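Local atomic coordinates of coenzyme A transferase (Yersinia pestis, PDB entry 3QLI), a protein that binds coenzyme A and probably transfers it between carboxylic acids, such as from an acyl-CoA to acetate, and is a potential virulence factor of the plague bacillus. Residues 125-128 with 129-132; 161-164 with 165-169; 313-316 with 317-321; 340-343 with 344-348; 354-357 with 358-361. All blocks are in the same frame, centred on the assembly; numbering follows the deposited sequence.

Contact 1: residues 125-128 with 129-132; sequences PSNF and HQAP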
loop_
_atom_site.group_PDB
_atom_site.type_symbol
_atom_site.label_atom_id
_atom_site.label_comp_id
_atom_site.label_asym_id
_atom_site.label_seq_id
_atom_site.Cartn_x
_atom_site.Cartn_y
_atom_site.Cartn_z
ATOM N N PRO A 125 -12.830 0.427 -9.086
ATOM C CA PRO A 125 -11.805 0.332 -8.038
ATOM C C PRO A 125 -10.678 1.335 -8.279
ATOM O O PRO A 125 -10.244 1.515 -9.422
ATOM C CB PRO A 125 -11.283 -1.107 -8.181
ATOM C CG PRO A 125 -12.396 -1.854 -8.934
ATOM C CD PRO A 125 -12.954 -0.817 -9.871
ATOM N N SER A 126 -10.206 1.982 -7.217
ATOM C CA SER A 126 -9.116 2.932 -7.361
ATOM C C SER A 126 -8.537 3.267 -6.005
ATOM O O SER A 126 -9.112 2.905 -4.978
ATOM C CB SER A 126 -9.609 4.228 -8.012
ATOM O OG SER A 126 -10.322 5.027 -7.071
ATOM N N ASN A 127 -7.401 3.962 -6.015
ATOM C CA ASN A 127 -6.940 4.703 -4.847
ATOM C C ASN A 127 -7.368 6.172 -4.934
ATOM O O ASN A 127 -7.132 6.845 -5.946
ATOM C CB ASN A 127 -5.427 4.636 -4.728
ATOM C CG ASN A 127 -4.938 3.247 -4.471
ATOM O OD1 ASN A 127 -5.105 2.721 -3.378
ATOM N ND2 ASN A 127 -4.321 2.641 -5.469
ATOM N N PHE A 128 -7.985 6.672 -3.872
ATOM C CA PHE A 128 -8.402 8.071 -3.853
ATOM C C PHE A 128 -7.197 8.970 -4.170
ATOM O O PHE A 128 -7.336 9.966 -4.872
ATOM C CB PHE A 128 -9.039 8.401 -2.494
ATOM C CG PHE A 128 -9.519 9.834 -2.349
ATOM C CD1 PHE A 128 -10.287 10.435 -3.331
ATOM C CD2 PHE A 128 -9.224 10.555 -1.187
ATOM C CE1 PHE A 128 -10.734 11.752 -3.190
ATOM C CE2 PHE A 128 -9.675 11.865 -1.015
ATOM C CZ PHE A 128 -10.432 12.474 -2.021
ATOM N N HIS A 129 -6.010 8.604 -3.684
ATOM C CA HIS A 129 -4.821 9.440 -3.902
ATOM C C HIS A 129 -4.419 9.554 -5.367
ATOM O O HIS A 129 -3.671 10.470 -5.737
ATOM C CB HIS A 129 -3.617 9.012 -3.032
ATOM C CG HIS A 129 -2.957 7.739 -3.471
ATOM N ND1 HIS A 129 -3.110 6.548 -2.793
ATOM C CD2 HIS A 129 -2.116 7.477 -4.500
ATOM C CE1 HIS A 129 -2.410 5.602 -3.396
ATOM N NE2 HIS A 129 -1.799 6.138 -4.436
ATOM N N GLN A 130 -4.911 8.633 -6.193
ATOM C CA GLN A 130 -4.609 8.637 -7.635
ATOM C C GLN A 130 -5.771 9.168 -8.476
ATOM O O GLN A 130 -5.712 9.148 -9.703
ATOM C CB GLN A 130 -4.235 7.223 -8.113
ATOM C CG GLN A 130 -2.977 6.705 -7.457
ATOM C CD GLN A 130 -2.775 5.205 -7.628
ATOM O OE1 GLN A 130 -3.681 4.472 -8.040
ATOM N NE2 GLN A 130 -1.581 4.748 -7.303
ATOM N N ALA A 131 -6.812 9.662 -7.814
ATOM C CA ALA A 131 -8.019 10.124 -8.514
ATOM C C ALA A 131 -7.777 11.198 -9.573
ATOM O O ALA A 131 -8.384 11.148 -10.639
ATOM C CB ALA A 131 -9.099 10.580 -7.525
ATOM N N PRO A 132 -6.898 12.176 -9.292
ATOM C CA PRO A 132 -6.718 13.217 -10.309
ATOM C C PRO A 132 -6.221 12.616 -11.619
ATOM O O PRO A 132 -6.780 12.883 -12.686
ATOM C CB PRO A 132 -5.660 14.150 -9.675
ATOM C CG PRO A 132 -5.837 13.942 -8.173
ATOM C CD PRO A 132 -6.122 12.453 -8.064
HETATM O O HOH W 1 -6.121 4.012 -8.908
#
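The imidazole of His129 carries Asn127 CB over one face: the carbon stands 3.7 Å from the ring centroid, displaced toward the rim, where His129 CE1 is the nearest ring atom. This is a CH-pi contact between residues two apart, Asn127 lying just before the short 3-10 turn that leads into helix 131-139. The Asn127 amide and the imidazole plane are 18° apart, and the two side chains run alongside each other. His129 has CG between its backbone N and carbonyl carbon (chi1 73°), which brings the ring back against Asn127; its ND1 has a weak hydrogen bond to Asp365. The amides of Asn127 and Gln130 also lie side by side, but nearly perpendicular, at 88°. Between them Asn127 ND2 gives a weak bond of 3.2 Å to Gln130 OE1. The stronger partner of ND2 is Asp408 of the second subunit, and Lys422 of that subunit donates to Gln130 OE1, so this polar pair belongs to the dimer interface. Phe128 turns the other way, its ring meeting Phe75 and the side chain of Glu264, which is covalently linked to CoA in a complex of this protein. The backbone turn is closed by Gln130 N to Asn127 O at 2.9 Å and by Ala131 N to Phe128 O at 3.0 Å, each donor standing above the carbonyl plane. A water bridges Gln130 and Asn127, donating to Gln130 OE1 at 2.6 Å and accepting from Asn127 N at 3.2 Å.

Contact 2: residues 161-164 with 165-169; sequences VGND and YSSRI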
loop_
_atom_site.group_PDB
_atom_site.type_symbol
_atom_site.label_atom_id
_atom_site.label_comp_id
_atom_site.label_asym_id
_atom_site.label_seq_id
_atom_site.Cartn_x
_atom_site.Cartn_y
_atom_site.Cartn_z
ATOM N N VAL A 161 -14.795 24.258 -0.311
ATOM C CA VAL A 161 -14.677 23.041 0.488
ATOM C C VAL A 161 -13.918 21.920 -0.211
ATOM O O VAL A 161 -13.391 21.019 0.436
ATOM C CB VAL A 161 -16.051 22.515 0.948
ATOM C CG1 VAL A 161 -16.638 23.426 2.010
ATOM C CG2 VAL A 161 -16.992 22.379 -0.232
ATOM N N GLY A 162 -13.897 21.956 -1.535
ATOM C CA GLY A 162 -13.232 20.910 -2.280
ATOM C C GLY A 162 -12.000 21.244 -3.095
ATOM O O GLY A 162 -11.950 22.240 -3.810
ATOM N N ASN A 163 -10.991 20.393 -2.960
ATOM C CA ASN A 163 -9.770 20.472 -3.740
ATOM C C ASN A 163 -9.695 19.071 -4.317
ATOM O O ASN A 163 -10.088 18.842 -5.459
ATOM C CB ASN A 163 -8.553 20.799 -2.882
ATOM C CG ASN A 163 -7.370 21.271 -3.713
ATOM O OD1 ASN A 163 -6.935 20.581 -4.631
ATOM N ND2 ASN A 163 -6.852 22.451 -3.396
ATOM N N ASP A 164 -9.186 18.130 -3.527
ATOM C CA ASP A 164 -9.190 16.729 -3.925
ATOM C C ASP A 164 -8.706 16.555 -5.356
ATOM O O ASP A 164 -7.629 17.017 -5.726
ATOM C CB ASP A 164 -10.574 16.097 -3.718
ATOM C CG ASP A 164 -11.705 16.967 -4.235
ATOM O OD1 ASP A 164 -12.148 17.877 -3.504
ATOM O OD2 ASP A 164 -12.159 16.730 -5.369
ATOM N N TYR A 165 -9.520 15.859 -6.143
ATOM C CA TYR A 165 -9.258 15.645 -7.558
ATOM C C TYR A 165 -9.945 16.742 -8.366
ATOM O O TYR A 165 -9.730 16.871 -9.568
ATOM C CB TYR A 165 -9.803 14.288 -7.998
ATOM C CG TYR A 165 -11.287 14.117 -7.742
ATOM C CD1 TYR A 165 -12.229 14.626 -8.628
ATOM C CD2 TYR A 165 -11.743 13.450 -6.615
ATOM C CE1 TYR A 165 -13.584 14.473 -8.396
ATOM C CE2 TYR A 165 -13.095 13.293 -6.374
ATOM C CZ TYR A 165 -14.012 13.806 -7.267
ATOM O OH TYR A 165 -15.357 13.648 -7.028
ATOM N N SER A 166 -10.772 17.534 -7.689
ATOM C CA SER A 166 -11.535 18.595 -8.337
ATOM C C SER A 166 -10.669 19.672 -8.981
ATOM O O SER A 166 -10.965 20.136 -10.077
ATOM C CB SER A 166 -12.510 19.235 -7.342
ATOM O OG SER A 166 -13.534 18.329 -6.973
ATOM N N SER A 167 -9.601 20.070 -8.303
ATOM C CA SER A 167 -8.720 21.106 -8.853
ATOM C C SER A 167 -8.023 20.680 -10.149
ATOM O O SER A 167 -7.708 21.517 -11.001
ATOM C CB SER A 167 -7.693 21.572 -7.807
ATOM O OG SER A 167 -6.852 20.501 -7.410
ATOM N N ARG A 168 -7.774 19.385 -10.300
ATOM C CA ARG A 168 -7.241 18.863 -11.562
ATOM C C ARG A 168 -8.323 18.726 -12.643
ATOM O O ARG A 168 -8.136 19.143 -13.795
ATOM C CB ARG A 168 -6.588 17.492 -11.336
ATOM C CG ARG A 168 -6.242 16.724 -12.621
ATOM C CD ARG A 168 -5.136 17.407 -13.403
ATOM N NE ARG A 168 -4.796 16.691 -14.641
ATOM C CZ ARG A 168 -3.971 15.650 -14.712
ATOM N NH1 ARG A 168 -3.395 15.170 -13.614
ATOM N NH2 ARG A 168 -3.733 15.075 -15.887
ATOM N N ILE A 169 -9.450 18.129 -12.279
ATOM C CA ILE A 169 -10.449 17.785 -13.287
ATOM C C ILE A 169 -11.167 19.034 -13.793
ATOM O O ILE A 169 -11.631 19.052 -14.930
ATOM C CB ILE A 169 -11.463 16.747 -12.783
ATOM C CG1 ILE A 169 -10.726 15.492 -12.304
ATOM C CG2 ILE A 169 -12.468 16.398 -13.900
ATOM C CD1 ILE A 169 -9.713 14.956 -13.331
HETATM O O HOH W 2 -6.697 17.683 -7.980
#
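Ser166 and Ser167 donate through their hydroxyls to Asp164 and Asn163. Ser166 OG gives its proton to Asp164 OD2 over 2.6 Å, meeting the oxygen on its syn side, and Ser167 OG gives its own to Asn163 OD1 over 2.8 Å from above the amide carbonyl plane. Main-chain donors follow the same pattern: Ser166 N reaches Asp164 OD2 at 2.8 Å, from 56° out of the carboxylate plane, and Ser167 N bonds to Asn163 O at 3.1 Å. The first of these is a capping bond from Asp164, which precedes the turn leading into the helix, and one carboxylate oxygen is gripped by both the amide and the hydroxyl of Ser166. Two donors on one oxygen would probably favour the charged form of the acid. Van der Waals contact involves the same atom, since Asp164 OD2 lies 3.5 Å above the plane of the Tyr165 ring, over its centre. With chi1 at 57°, Tyr165 swings its ring beneath the carboxylate, while its OH bonds to Met44 O and its ring meets Phe75. Water-mediated bonds come from one molecule that donates to Asp164 O and Ser167 OG and accepts from Arg168 N at 3.1 Å.

Contact 3: residues 313-316 with 317-321; sequences FSRP and VDYVN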
loop_
_atom_site.group_PDB
_atom_site.type_symbol
_atom_site.label_atom_id
_atom_site.label_comp_id
_atom_site.label_asym_id
_atom_site.label_seq_id
_atom_site.Cartn_x
_atom_site.Cartn_y
_atom_site.Cartn_z
ATOM N N PHE A 313 -5.134 26.023 4.107
ATOM C CA PHE A 313 -4.671 25.956 2.722
ATOM C C PHE A 313 -4.991 24.599 2.121
ATOM O O PHE A 313 -4.344 23.616 2.457
ATOM C CB PHE A 313 -3.155 26.216 2.684
ATOM C CG PHE A 313 -2.612 26.513 1.311
ATOM C CD1 PHE A 313 -2.804 27.758 0.731
ATOM C CD2 PHE A 313 -1.866 25.572 0.627
ATOM C CE1 PHE A 313 -2.291 28.042 -0.525
ATOM C CE2 PHE A 313 -1.344 25.849 -0.620
ATOM C CZ PHE A 313 -1.562 27.085 -1.204
ATOM N N SER A 314 -5.984 24.532 1.234
ATOM C CA SER A 314 -6.311 23.250 0.622
ATOM C C SER A 314 -5.264 22.865 -0.422
ATOM O O SER A 314 -4.679 23.721 -1.101
ATOM C CB SER A 314 -7.706 23.268 -0.004
ATOM O OG SER A 314 -7.722 24.105 -1.136
ATOM N N ARG A 315 -5.022 21.565 -0.539
ATOM C CA ARG A 315 -4.136 21.058 -1.581
ATOM C C ARG A 315 -4.725 19.799 -2.215
ATOM O O ARG A 315 -5.572 19.131 -1.614
ATOM C CB ARG A 315 -2.727 20.831 -1.015
ATOM C CG ARG A 315 -2.128 22.127 -0.446
ATOM C CD ARG A 315 -0.613 22.060 -0.248
ATOM N NE ARG A 315 0.095 21.871 -1.506
ATOM C CZ ARG A 315 1.409 22.020 -1.663
ATOM N NH1 ARG A 315 2.165 22.376 -0.632
ATOM N NH2 ARG A 315 1.967 21.822 -2.861
ATOM N N PRO A 316 -4.308 19.483 -3.447
ATOM C CA PRO A 316 -4.897 18.338 -4.158
ATOM C C PRO A 316 -4.573 17.006 -3.505
ATOM O O PRO A 316 -3.567 16.892 -2.805
ATOM C CB PRO A 316 -4.248 18.405 -5.552
ATOM C CG PRO A 316 -3.073 19.333 -5.409
ATOM C CD PRO A 316 -3.440 20.291 -4.316
ATOM N N VAL A 317 -5.406 16.002 -3.763
ATOM C CA VAL A 317 -5.306 14.745 -3.022
ATOM C C VAL A 317 -4.027 13.974 -3.344
ATOM O O VAL A 317 -3.512 13.246 -2.500
ATOM C CB VAL A 317 -6.562 13.862 -3.221
ATOM C CG1 VAL A 317 -6.712 13.463 -4.709
ATOM C CG2 VAL A 317 -6.520 12.648 -2.293
ATOM N N ASP A 318 -3.480 14.162 -4.544
ATOM C CA ASP A 318 -2.253 13.449 -4.892
ATOM C C ASP A 318 -1.037 14.023 -4.158
ATOM O O ASP A 318 0.029 13.413 -4.145
ATOM C CB ASP A 318 -2.027 13.401 -6.413
ATOM C CG ASP A 318 -2.043 14.785 -7.065
ATOM O OD1 ASP A 318 -2.908 15.631 -6.743
ATOM O OD2 ASP A 318 -1.180 15.021 -7.929
ATOM N N TYR A 319 -1.205 15.189 -3.536
ATOM C CA TYR A 319 -0.194 15.715 -2.602
ATOM C C TYR A 319 -0.520 15.285 -1.180
ATOM O O TYR A 319 0.295 14.669 -0.478
ATOM C CB TYR A 319 -0.151 17.245 -2.675
ATOM C CG TYR A 319 0.746 17.937 -1.650
ATOM C CD1 TYR A 319 2.092 18.164 -1.916
ATOM C CD2 TYR A 319 0.242 18.380 -0.427
ATOM C CE1 TYR A 319 2.910 18.797 -1.000
ATOM C CE2 TYR A 319 1.059 19.013 0.496
ATOM C CZ TYR A 319 2.395 19.220 0.200
ATOM O OH TYR A 319 3.220 19.862 1.109
ATOM N N VAL A 320 -1.727 15.620 -0.749
ATOM C CA VAL A 320 -2.092 15.444 0.648
ATOM C C VAL A 320 -1.995 13.991 1.083
ATOM O O VAL A 320 -1.514 13.700 2.190
ATOM C CB VAL A 320 -3.519 15.952 0.913
ATOM C CG1 VAL A 320 -3.973 15.559 2.316
ATOM C CG2 VAL A 320 -3.590 17.475 0.698
ATOM N N ASN A 321 -2.462 13.085 0.226
ATOM C CA ASN A 321 -2.504 11.664 0.565
ATOM C C ASN A 321 -1.297 10.876 0.042
ATOM O O ASN A 321 -1.324 9.654 0.042
ATOM C CB ASN A 321 -3.803 11.006 0.049
ATOM C CG ASN A 321 -4.997 11.306 0.932
ATOM O OD1 ASN A 321 -5.256 12.462 1.259
ATOM N ND2 ASN A 321 -5.711 10.255 1.365
HETATM O O HOH W 3 5.173 21.174 0.090
#
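Arg315 and Tyr319 stack across the start of helix 317-320, with the guanidinium lying flat on the ring. Arg315 CZ is 3.6 Å from the Tyr319 ring centroid, over the face, and the planes differ by 12°, which defines a cation-pi stack. The bend at chi3 (63°) turns the arginine's end over the ring, and its aliphatic part joins in, with Arg315 CD 3.6 Å from Tyr319 CE2. Tyr319 CG is anti to the backbone N, which sends the ring back toward the segment before the helix. Pro316, the N-cap residue, supplies the backbone side of the contact: its O accepts from Val320 N at 3.0 Å, in the carbonyl plane and almost straight at 173°, and also from Tyr319 N, above that plane. Pro316 CB meets Asp318 OD1 at 3.3 Å. Around the stack, Asp287 forms a salt bridge with Arg315 NH1 and a hydrogen bond with Tyr319 OH, while Glu190 forms a second salt bridge with Arg315 NH2. Asp287 and Glu190 probably more than offset the arginine's charge, and together with the ring against one face they would fix the rotation of the guanidinium.

Contact 4: residues 340-343 with 344-348; sequences QIDL and TGACN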
loop_
_atom_site.group_PDB
_atom_site.type_symbol
_atom_site.label_atom_id
_atom_site.label_comp_id
_atom_site.label_asym_id
_atom_site.label_seq_id
_atom_site.Cartn_x
_atom_site.Cartn_y
_atom_site.Cartn_z
ATOM N N GLN A 340 -14.234 -3.283 12.134
ATOM C CA GLN A 340 -13.786 -4.542 12.724
ATOM C C GLN A 340 -12.273 -4.638 12.728
ATOM O O GLN A 340 -11.602 -4.091 11.847
ATOM C CB GLN A 340 -14.313 -5.734 11.921
ATOM C CG GLN A 340 -15.792 -5.744 11.654
ATOM C CD GLN A 340 -16.161 -6.891 10.744
ATOM O OE1 GLN A 340 -15.598 -7.037 9.658
ATOM N NE2 GLN A 340 -17.073 -7.739 11.197
ATOM N N ILE A 341 -11.741 -5.358 13.713
ATOM C CA ILE A 341 -10.331 -5.703 13.743
ATOM C C ILE A 341 -10.239 -7.204 13.972
ATOM O O ILE A 341 -10.912 -7.738 14.856
ATOM C CB ILE A 341 -9.596 -4.985 14.903
ATOM C CG1 ILE A 341 -9.760 -3.464 14.794
ATOM C CG2 ILE A 341 -8.121 -5.361 14.904
ATOM C CD1 ILE A 341 -9.064 -2.704 15.937
ATOM N N ASP A 342 -9.430 -7.906 13.187
ATOM C CA ASP A 342 -9.340 -9.343 13.422
ATOM C C ASP A 342 -8.076 -9.722 14.186
ATOM O O ASP A 342 -7.253 -8.860 14.495
ATOM C CB ASP A 342 -9.578 -10.180 12.147
ATOM C CG ASP A 342 -8.399 -10.167 11.175
ATOM O OD1 ASP A 342 -7.260 -9.795 11.565
ATOM O OD2 ASP A 342 -8.634 -10.579 10.006
ATOM N N LEU A 343 -7.948 -11.000 14.531
ATOM C CA LEU A 343 -6.851 -11.443 15.380
ATOM C C LEU A 343 -5.480 -11.421 14.708
ATOM O O LEU A 343 -4.467 -11.652 15.368
ATOM C CB LEU A 343 -7.146 -12.836 15.964
ATOM C CG LEU A 343 -8.359 -12.852 16.901
ATOM C CD1 LEU A 343 -8.660 -14.265 17.407
ATOM C CD2 LEU A 343 -8.137 -11.881 18.076
ATOM N N THR A 344 -5.447 -11.139 13.405
ATOM C CA THR A 344 -4.184 -10.973 12.694
ATOM C C THR A 344 -3.740 -9.514 12.726
ATOM O O THR A 344 -2.590 -9.210 12.405
ATOM C CB THR A 344 -4.270 -11.414 11.202
ATOM O OG1 THR A 344 -4.944 -10.407 10.438
ATOM C CG2 THR A 344 -5.005 -12.736 11.062
ATOM N N GLY A 345 -4.651 -8.620 13.116
ATOM C CA GLY A 345 -4.347 -7.199 13.152
ATOM C C GLY A 345 -4.814 -6.443 11.912
ATOM O O GLY A 345 -4.584 -5.244 11.792
ATOM N N ALA A 346 -5.466 -7.140 10.983
ATOM C CA ALA A 346 -6.071 -6.480 9.830
ATOM C C ALA A 346 -7.348 -5.758 10.264
ATOM O O ALA A 346 -8.026 -6.201 11.196
ATOM C CB ALA A 346 -6.389 -7.506 8.753
ATOM N N CYS A 347 -7.685 -4.664 9.582
ATOM C CA CYS A 347 -8.883 -3.879 9.908
ATOM C C CYS A 347 -9.826 -3.783 8.717
ATOM O O CYS A 347 -9.385 -3.770 7.559
ATOM C CB CYS A 347 -8.485 -2.469 10.363
ATOM S SG CYS A 347 -7.268 -2.528 11.741
ATOM N N ASN A 348 -11.120 -3.698 9.012
ATOM C CA ASN A 348 -12.146 -3.602 7.974
ATOM C C ASN A 348 -13.102 -2.451 8.240
ATOM O O ASN A 348 -13.697 -2.370 9.316
ATOM C CB ASN A 348 -12.945 -4.900 7.893
ATOM C CG ASN A 348 -14.056 -4.828 6.862
ATOM O OD1 ASN A 348 -13.902 -4.204 5.813
ATOM N ND2 ASN A 348 -15.186 -5.459 7.162
#
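Residues 340-343 and 344-348 run antiparallel, their end-to-end directions 171° apart. Gln340 and Asn348 form a hydrogen-bonded pair, with Gln340 N to Asn348 O at 3.0 Å and Asn348 N to Gln340 O at 2.9 Å. Ile341 and Cys347 follow as a non-hydrogen-bonded pair, and Asp342 N then bonds to Ala346 O at 3.0 Å, the donor lying nearly along the C=O axis. The chain reverses through a type I turn from Asp342 to Gly345, closed by Gly345 N to Asp342 O. Gly345 takes a positive phi, where a side chain would press on the preceding carbonyl oxygen. Together these parts make a beta hairpin, to which strand 394-395 adds a parallel neighbour beside 340-342. Inside the turn Asp342 OD1 accepts from Thr344 N, which makes an Asx turn; OD1 also takes Thr344 OG1 at 2.6 Å on its syn side, and Thr344 N and Ala346 N both come from above the carboxylate plane. Three donors thus hold one oxygen, while OD2 accepts from Ile398 N. Asp342 chi1 of 75° places CG between the backbone N and the carbonyl carbon, bringing OD1 over the turn. On the sheet face of Gln340 and Asn348, Asn348 ND2 donates to Gln340 OE1 at 3.0 Å, almost straight at 174°, with the acceptor in the Asn348 amide plane. The Asn348 OD1 end is held by Gln356 NE2 and by the N of Glu350, a CoA-binding residue just along the chain. On the other face, Ile341 CG1 meets Cys347 SG at 4.1 Å.

Contact 5: residues 354-357 with 358-361; sequences GHQY and SASG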
loop_
_atom_site.group_PDB
_atom_site.type_symbol
_atom_site.label_atom_id
_atom_site.label_comp_id
_atom_site.label_asym_id
_atom_site.label_seq_id
_atom_site.Cartn_x
_atom_site.Cartn_y
_atom_site.Cartn_z
ATOM N N GLY A 354 -18.861 -9.199 3.193
ATOM C CA GLY A 354 -18.212 -9.963 2.142
ATOM C C GLY A 354 -17.546 -9.105 1.082
ATOM O O GLY A 354 -16.710 -9.592 0.312
ATOM N N HIS A 355 -17.905 -7.824 1.045
ATOM C CA HIS A 355 -17.364 -6.910 0.041
ATOM C C HIS A 355 -16.276 -6.021 0.608
ATOM O O HIS A 355 -16.053 -5.975 1.825
ATOM C CB HIS A 355 -18.478 -6.043 -0.550
ATOM C CG HIS A 355 -19.548 -6.831 -1.231
ATOM N ND1 HIS A 355 -19.505 -7.139 -2.575
ATOM C CD2 HIS A 355 -20.686 -7.390 -0.751
ATOM C CE1 HIS A 355 -20.573 -7.848 -2.895
ATOM N NE2 HIS A 355 -21.304 -8.016 -1.807
ATOM N N GLN A 356 -15.600 -5.301 -0.280
ATOM C CA GLN A 356 -14.573 -4.367 0.154
ATOM C C GLN A 356 -14.524 -3.207 -0.833
ATOM O O GLN A 356 -13.868 -3.291 -1.873
ATOM C CB GLN A 356 -13.218 -5.086 0.276
ATOM C CG GLN A 356 -12.076 -4.251 0.848
ATOM C CD GLN A 356 -12.422 -3.616 2.189
ATOM O OE1 GLN A 356 -12.586 -2.400 2.280
ATOM N NE2 GLN A 356 -12.546 -4.437 3.225
ATOM N N TYR A 357 -15.266 -2.147 -0.522
ATOM C CA TYR A 357 -15.242 -0.934 -1.328
ATOM C C TYR A 357 -14.522 0.182 -0.579
ATOM O O TYR A 357 -14.141 1.183 -1.178
ATOM C CB TYR A 357 -16.660 -0.469 -1.667
ATOM C CG TYR A 357 -17.505 -1.517 -2.340
ATOM C CD1 TYR A 357 -18.594 -2.083 -1.687
ATOM C CD2 TYR A 357 -17.207 -1.952 -3.625
ATOM C CE1 TYR A 357 -19.368 -3.044 -2.297
ATOM C CE2 TYR A 357 -17.978 -2.913 -4.250
ATOM C CZ TYR A 357 -19.052 -3.461 -3.578
ATOM O OH TYR A 357 -19.821 -4.418 -4.197
ATOM N N SER A 358 -14.342 0.021 0.731
ATOM C CA SER A 358 -13.769 1.104 1.536
ATOM C C SER A 358 -12.256 1.246 1.347
ATOM O O SER A 358 -11.674 2.261 1.723
ATOM C CB SER A 358 -14.138 0.970 3.025
ATOM O OG SER A 358 -13.562 -0.191 3.593
ATOM N N ALA A 359 -11.625 0.249 0.735
ATOM C CA ALA A 359 -10.180 0.304 0.508
ATOM C C ALA A 359 -9.786 1.431 -0.467
ATOM O O ALA A 359 -8.611 1.800 -0.585
ATOM C CB ALA A 359 -9.673 -1.048 0.021
ATOM N N SER A 360 -10.780 1.977 -1.157
ATOM C CA SER A 360 -10.565 3.118 -2.045
ATOM C C SER A 360 -10.268 4.399 -1.277
ATOM O O SER A 360 -9.701 5.337 -1.831
ATOM C CB SER A 360 -11.795 3.333 -2.921
ATOM O OG SER A 360 -11.897 2.294 -3.867
ATOM N N GLY A 361 -10.670 4.450 -0.007
ATOM C CA GLY A 361 -10.482 5.652 0.791
ATOM C C GLY A 361 -9.029 5.865 1.191
ATOM O O GLY A 361 -8.192 4.991 0.989
#
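Gln356 reaches forward over the turn that follows it and accepts a hydrogen bond from the hydroxyl of Ser358. From CB the chain leaves with CG anti to the backbone N (chi1 -175°), and CG passes 4.1 Å from Ala359 CB, a light apolar touch. A bend at chi2 (54°) then turns CD toward Ser358, whose OG lies 3.9 Å away. At the tip OE1 accepts from Ser358 OG at 2.7 Å, in the carbonyl plane with a C=O...donor angle of 151°, and it also takes a hydrogen bond from Thr403 OG1. The other tip atom, NE2, donates to Pro401 O and to the hairpin 340-348, so the whole amide is fixed in rotation. The turn in question is a short 3-10 segment, 358-360, in the loop leading to helix 363-372. Ser358 has been seen to bind CoA, and its OG is positioned here by Gln356 and Thr403, so Gln356 is probably a second-shell residue of the CoA site. The backbone bond of the turn, Ser360 N to Tyr357 O, is weak at 3.5 Å, while Ser360 OG turns to Tyr123 OH and Ser126 O. Arg406 of the second subunit donates to Gln356 O and packs on Tyr357, whose ring meets Tyr123 edge-to-face.

In the fold
The five contacts follow one another along the chain. Contacts 1 and 2 belong to the N-terminal domain of the acetyl-CoA hydrolase/transferase family, contacts 3, 4 and 5 to the C-terminal one. Contacts 1, 2 and 3 cluster, with centres 9 to 13 Å apart: Asp164 O meets Val317 N at 3.1 Å and Phe128 CE2 meets Val317 CG2 at 3.5 Å, bringing helices 131-139, 166-172 and 317-320 together near Glu264. Contact 5 joins contact 1 through Phe128 N and Ser360 O at 3.0 Å, and both touch the second subunit. Contact 4, about 32 Å from contact 2 between centres, connects through Asn348 to contact 5. This is consistent with the two domains meeting around the CoA-binding region.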